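Local atomic coordinates of transcriptional activator, putative (Pyrococcus furiosus, PDB entry 1RTW), a protein that is of unconfirmed function but is a putative transcriptional activator with the all-helical fold of the TENA/THI-4/PQQC family. Residues F53-L57 with G121-L125; S104-L109 with E193-E198. All blocks are in the same frame, centred on the assembly; numbering follows the deposited sequence.

Interaction 1. Residues F53-L57 with G121-L125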
loop_
_atom_site.group_PDB
_atom_site.type_symbol
_atom_site.label_atom_id
_atom_site.label_comp_id
_atom_site.label_asym_id
_atom_site.label_seq_id
_atom_site.Cartn_x
_atom_site.Cartn_y
_atom_site.Cartn_z
ATOM N N PHE B 53 4.085 -5.063 -10.052
ATOM C CA PHE B 53 4.154 -3.612 -10.226
ATOM C C PHE B 53 2.921 -3.118 -10.988
ATOM O O PHE B 53 2.323 -2.103 -10.642
ATOM C CB PHE B 53 5.436 -3.268 -10.990
ATOM C CG PHE B 53 5.421 -1.924 -11.646
ATOM C CD1 PHE B 53 5.670 -0.772 -10.903
ATOM C CD2 PHE B 53 5.215 -1.810 -13.020
ATOM C CE1 PHE B 53 5.721 0.472 -11.510
ATOM C CE2 PHE B 53 5.265 -0.562 -13.640
ATOM C CZ PHE B 53 5.521 0.587 -12.877
HETATM N N MSE B 54 2.563 -3.850 -12.037
HETATM C CA MSE B 54 1.405 -3.530 -12.853
HETATM C C MSE B 54 0.108 -3.729 -12.081
HETATM O O MSE B 54 -0.872 -3.027 -12.312
HETATM C CB MSE B 54 1.383 -4.416 -14.099
HETATM C CG MSE B 54 2.523 -4.193 -15.061
HETATM SE SE MSE B 54 2.554 -5.566 -16.409
HETATM C CE MSE B 54 1.065 -4.920 -17.457
ATOM N N ALA B 55 0.095 -4.707 -11.183
ATOM C CA ALA B 55 -1.091 -4.987 -10.398
ATOM C C ALA B 55 -1.292 -3.847 -9.382
ATOM O O ALA B 55 -2.403 -3.441 -9.087
ATOM C CB ALA B 55 -0.949 -6.337 -9.719
ATOM N N LEU B 56 -0.195 -3.311 -8.870
ATOM C CA LEU B 56 -0.274 -2.204 -7.940
ATOM C C LEU B 56 -0.852 -0.985 -8.652
ATOM O O LEU B 56 -1.681 -0.272 -8.087
ATOM C CB LEU B 56 1.102 -1.905 -7.388
ATOM C CG LEU B 56 1.489 -2.911 -6.312
ATOM C CD1 LEU B 56 2.919 -2.680 -5.896
ATOM C CD2 LEU B 56 0.567 -2.766 -5.124
ATOM N N LEU B 57 -0.444 -0.777 -9.906
ATOM C CA LEU B 57 -0.941 0.335 -10.697
ATOM C C LEU B 57 -2.427 0.126 -10.983
ATOM O O LEU B 57 -3.223 1.055 -10.863
ATOM C CB LEU B 57 -0.179 0.448 -12.018
ATOM C CG LEU B 57 1.255 0.953 -11.950
ATOM C CD1 LEU B 57 1.874 0.948 -13.344
ATOM C CD2 LEU B 57 1.283 2.353 -11.356
ATOM N N GLY B 121 3.783 6.154 -11.737
ATOM C CA GLY B 121 3.721 4.724 -11.933
ATOM C C GLY B 121 3.537 4.355 -13.391
ATOM O O GLY B 121 4.270 3.524 -13.928
ATOM N N PHE B 122 2.562 4.985 -14.037
ATOM C CA PHE B 122 2.289 4.714 -15.438
ATOM C C PHE B 122 3.466 5.152 -16.306
ATOM O O PHE B 122 3.762 4.520 -17.315
ATOM C CB PHE B 122 0.984 5.384 -15.886
ATOM C CG PHE B 122 0.299 4.657 -17.010
ATOM C CD1 PHE B 122 -0.495 3.553 -16.749
ATOM C CD2 PHE B 122 0.494 5.036 -18.331
ATOM C CE1 PHE B 122 -1.078 2.831 -17.786
ATOM C CE2 PHE B 122 -0.087 4.320 -19.372
ATOM C CZ PHE B 122 -0.874 3.213 -19.099
ATOM N N THR B 123 4.151 6.220 -15.899
ATOM C CA THR B 123 5.315 6.690 -16.637
ATOM C C THR B 123 6.397 5.609 -16.555
ATOM O O THR B 123 7.058 5.305 -17.558
ATOM C CB THR B 123 5.848 8.047 -16.074
ATOM O OG1 THR B 123 4.881 9.070 -16.318
ATOM C CG2 THR B 123 7.137 8.457 -16.745
ATOM N N ALA B 124 6.551 5.000 -15.378
ATOM C CA ALA B 124 7.552 3.940 -15.207
ATOM C C ALA B 124 7.208 2.738 -16.091
ATOM O O ALA B 124 8.101 2.110 -16.676
ATOM C CB ALA B 124 7.643 3.508 -13.748
ATOM N N LEU B 125 5.912 2.439 -16.201
ATOM C CA LEU B 125 5.454 1.332 -17.019
ATOM C C LEU B 125 5.851 1.570 -18.475
ATOM O O LEU B 125 6.481 0.720 -19.096
ATOM C CB LEU B 125 3.938 1.163 -16.914
ATOM C CG LEU B 125 3.350 0.099 -17.856
ATOM C CD1 LEU B 125 3.847 -1.282 -17.446
ATOM C CD2 LEU B 125 1.856 0.147 -17.799
#

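Interaction 2. Residues S104-L109 with E193-E198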
loop_
_atom_site.group_PDB
_atom_site.type_symbol
_atom_site.label_atom_id
_atom_site.label_comp_id
_atom_site.label_asym_id
_atom_site.label_seq_id
_atom_site.Cartn_x
_atom_site.Cartn_y
_atom_site.Cartn_z
ATOM N N SER B 104 17.370 -4.173 -6.907
ATOM C CA SER B 104 17.327 -2.729 -6.771
ATOM C C SER B 104 16.338 -2.098 -7.761
ATOM O O SER B 104 15.648 -1.130 -7.457
ATOM C CB SER B 104 18.736 -2.192 -7.008
ATOM O OG SER B 104 18.788 -0.803 -6.783
ATOM N N TYR B 105 16.273 -2.649 -8.958
ATOM C CA TYR B 105 15.371 -2.139 -9.978
ATOM C C TYR B 105 13.943 -2.497 -9.571
ATOM O O TYR B 105 13.034 -1.648 -9.587
ATOM C CB TYR B 105 15.752 -2.767 -11.321
ATOM C CG TYR B 105 15.027 -2.223 -12.527
ATOM C CD1 TYR B 105 14.021 -1.267 -12.396
ATOM C CD2 TYR B 105 15.336 -2.693 -13.816
ATOM C CE1 TYR B 105 13.338 -0.794 -13.503
ATOM C CE2 TYR B 105 14.660 -2.225 -14.929
ATOM C CZ TYR B 105 13.658 -1.278 -14.759
ATOM O OH TYR B 105 12.938 -0.829 -15.828
ATOM N N VAL B 106 13.764 -3.748 -9.164
ATOM C CA VAL B 106 12.460 -4.243 -8.729
ATOM C C VAL B 106 11.908 -3.435 -7.560
ATOM O O VAL B 106 10.777 -2.949 -7.612
ATOM C CB VAL B 106 12.538 -5.742 -8.330
ATOM C CG1 VAL B 106 11.320 -6.158 -7.471
ATOM C CG2 VAL B 106 12.629 -6.595 -9.581
ATOM N N ASN B 107 12.727 -3.259 -6.527
ATOM C CA ASN B 107 12.305 -2.530 -5.337
ATOM C C ASN B 107 11.962 -1.076 -5.597
ATOM O O ASN B 107 11.068 -0.525 -4.963
ATOM C CB ASN B 107 13.337 -2.690 -4.223
ATOM C CG ASN B 107 13.428 -4.124 -3.727
ATOM O OD1 ASN B 107 12.488 -4.911 -3.898
ATOM N ND2 ASN B 107 14.545 -4.470 -3.112
ATOM N N TYR B 108 12.637 -0.470 -6.566
ATOM C CA TYR B 108 12.333 0.907 -6.925
ATOM C C TYR B 108 10.947 0.961 -7.581
ATOM O O TYR B 108 10.124 1.821 -7.237
ATOM C CB TYR B 108 13.388 1.473 -7.877
ATOM C CG TYR B 108 13.018 2.834 -8.427
ATOM C CD1 TYR B 108 13.030 3.974 -7.608
ATOM C CD2 TYR B 108 12.612 2.977 -9.743
ATOM C CE1 TYR B 108 12.643 5.215 -8.097
ATOM C CE2 TYR B 108 12.222 4.214 -10.246
ATOM C CZ TYR B 108 12.233 5.327 -9.419
ATOM O OH TYR B 108 11.801 6.544 -9.908
ATOM N N LEU B 109 10.667 0.017 -8.480
ATOM C CA LEU B 109 9.374 -0.003 -9.168
ATOM C C LEU B 109 8.235 -0.219 -8.197
ATOM O O LEU B 109 7.210 0.449 -8.289
ATOM C CB LEU B 109 9.324 -1.047 -10.278
ATOM C CG LEU B 109 10.075 -0.731 -11.577
ATOM C CD1 LEU B 109 9.805 -1.856 -12.602
ATOM C CD2 LEU B 109 9.591 0.623 -12.137
ATOM N N GLU B 193 15.112 7.754 -13.986
ATOM C CA GLU B 193 15.617 6.731 -13.091
ATOM C C GLU B 193 15.366 5.331 -13.657
ATOM O O GLU B 193 16.259 4.485 -13.612
ATOM C CB GLU B 193 14.998 6.909 -11.697
ATOM C CG GLU B 193 15.689 6.148 -10.568
ATOM C CD GLU B 193 17.109 6.634 -10.257
ATOM O OE1 GLU B 193 17.802 5.951 -9.466
ATOM O OE2 GLU B 193 17.533 7.698 -10.774
ATOM N N VAL B 194 14.181 5.098 -14.227
ATOM C CA VAL B 194 13.889 3.784 -14.799
ATOM C C VAL B 194 14.813 3.531 -15.994
ATOM O O VAL B 194 15.259 2.398 -16.215
ATOM C CB VAL B 194 12.386 3.617 -15.196
ATOM C CG1 VAL B 194 12.154 2.272 -15.904
ATOM C CG2 VAL B 194 11.516 3.683 -13.962
ATOM N N SER B 195 15.150 4.605 -16.710
ATOM C CA SER B 195 16.045 4.530 -17.867
ATOM C C SER B 195 17.424 4.023 -17.461
ATOM O O SER B 195 18.000 3.168 -18.132
ATOM C CB SER B 195 16.179 5.903 -18.533
ATOM O OG SER B 195 14.989 6.266 -19.200
ATOM N N LYS B 196 17.943 4.556 -16.357
ATOM C CA LYS B 196 19.246 4.158 -15.824
ATOM C C LYS B 196 19.236 2.684 -15.417
ATOM O O LYS B 196 20.211 1.960 -15.624
ATOM C CB LYS B 196 19.609 5.027 -14.615
ATOM C CG LYS B 196 19.927 6.471 -14.964
ATOM C CD LYS B 196 20.269 7.293 -13.727
ATOM C CE LYS B 196 20.453 8.780 -14.089
ATOM N NZ LYS B 196 20.790 9.649 -12.912
ATOM N N PHE B 197 18.125 2.254 -14.829
ATOM C CA PHE B 197 17.959 0.876 -14.399
ATOM C C PHE B 197 17.951 -0.061 -15.596
ATOM O O PHE B 197 18.548 -1.135 -15.543
ATOM C CB PHE B 197 16.678 0.718 -13.581
ATOM C CG PHE B 197 16.862 0.977 -12.113
ATOM C CD1 PHE B 197 17.820 0.276 -11.388
ATOM C CD2 PHE B 197 16.061 1.888 -11.448
ATOM C CE1 PHE B 197 17.972 0.477 -10.015
ATOM C CE2 PHE B 197 16.205 2.096 -10.082
ATOM C CZ PHE B 197 17.163 1.388 -9.363
ATOM N N GLU B 198 17.296 0.360 -16.676
ATOM C CA GLU B 198 17.234 -0.428 -17.909
ATOM C C GLU B 198 18.635 -0.602 -18.485
ATOM O O GLU B 198 19.028 -1.692 -18.903
ATOM C CB GLU B 198 16.357 0.278 -18.952
ATOM C CG GLU B 198 14.860 0.065 -18.768
ATOM C CD GLU B 198 14.446 -1.384 -18.985
ATOM O OE1 GLU B 198 14.893 -1.986 -19.978
ATOM O OE2 GLU B 198 13.685 -1.935 -18.166
#

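Interaction 1. Residues F53-L57 with G121-L125
The lack of a side chain on G121 lets L57 come up against the backbone of helix 118-142. The CD2 methyl of L57 sits 3.4 Å from the CA of G121, and the same L57 CD2 is 4.0 Å from the N of F122. An ideal CB on G121 would fall 2.2 Å from L57 CD2, a clash, so glycine is what lets L57 press into the helix at this point. At this spot the backbones also come nearest, with the CA atoms of L57 and G121 6.5 Å apart. One turn earlier, F53 makes its own approach to backbone with its ring tip: F53 CZ lies 3.4 Å from the carbonyl O of G121 and 3.8 Å from the N of L125. Those two backbone atoms are already paired in their own helix, L125 N donating to G121 O at 3.0 Å.

The two segments belong to helices 33-60 and 118-142, which run roughly antiparallel in the helical bundle of this family, their local axes 10.4 Å apart and at 145°. Helix 181-201 packs against A124, and helix 66-89 against M54 and L57.

The remaining contacts join apolar side chains. F53 CZ meets A124 CB at 3.7 Å, and F53 CE2 meets L125 CB at 3.9 Å. L125 is also approached by L57, whose CD1 is 4.1 Å from L125 CB, and by the selenomethionine M54, whose CG is 4.0 Å from L125 CD1.

Interaction 2. Residues S104-L109 with E193-E198
F197 and Y105 carry the largest buried areas, about 110 Å² each, and they cover one another. The CB of F197 sits over the Y105 ring, 3.4 Å from its centroid, while Y105 CA lies over the F197 ring, 3.8 Å from that centroid: two reciprocal CH-pi contacts. Their planes are 4° from parallel but slid apart, so the rings barely overlap. Beyond the ring, Y105 OH donates a 2.7 Å hydrogen bond to E198 OE2, a polar link between largely apolar surfaces. Y108, third in buried area, lays its CB 3.6 Å from F197 CE2 and its CE2 3.8 Å from V194 CG2; E193 CG covers one face of its ring. The carboxylate of E193 turns to K103 of the third subunit in a salt bridge, placing this side of the contact at a subunit interface. Y105, Y108 and F197 thus form an aromatic cluster packed between two near-antiparallel helices, 100-115 and 181-201, of the all-helical TENA/THI-4/PQQC fold.

The two interactions use four different helices, yet they meet inside one bundle: F53 CD1 lies 3.3 Å from L109 O, and A124 CB is 3.8 Å from L109 CD2 and 3.9 Å from V194 CG2. Along the chain their segments alternate, so helix 100-115 of interaction 2 falls between the two helices of interaction 1. Every touching residue of interaction 1 is buried, and its chemistry is that of apolar side chains packed on one another and, in places, directly on backbone, as at G121. Interaction 2 is only partly buried, covers more surface (424 against 255 Å²), and adds a tyrosine-carboxylate hydrogen bond while bordering the third subunit.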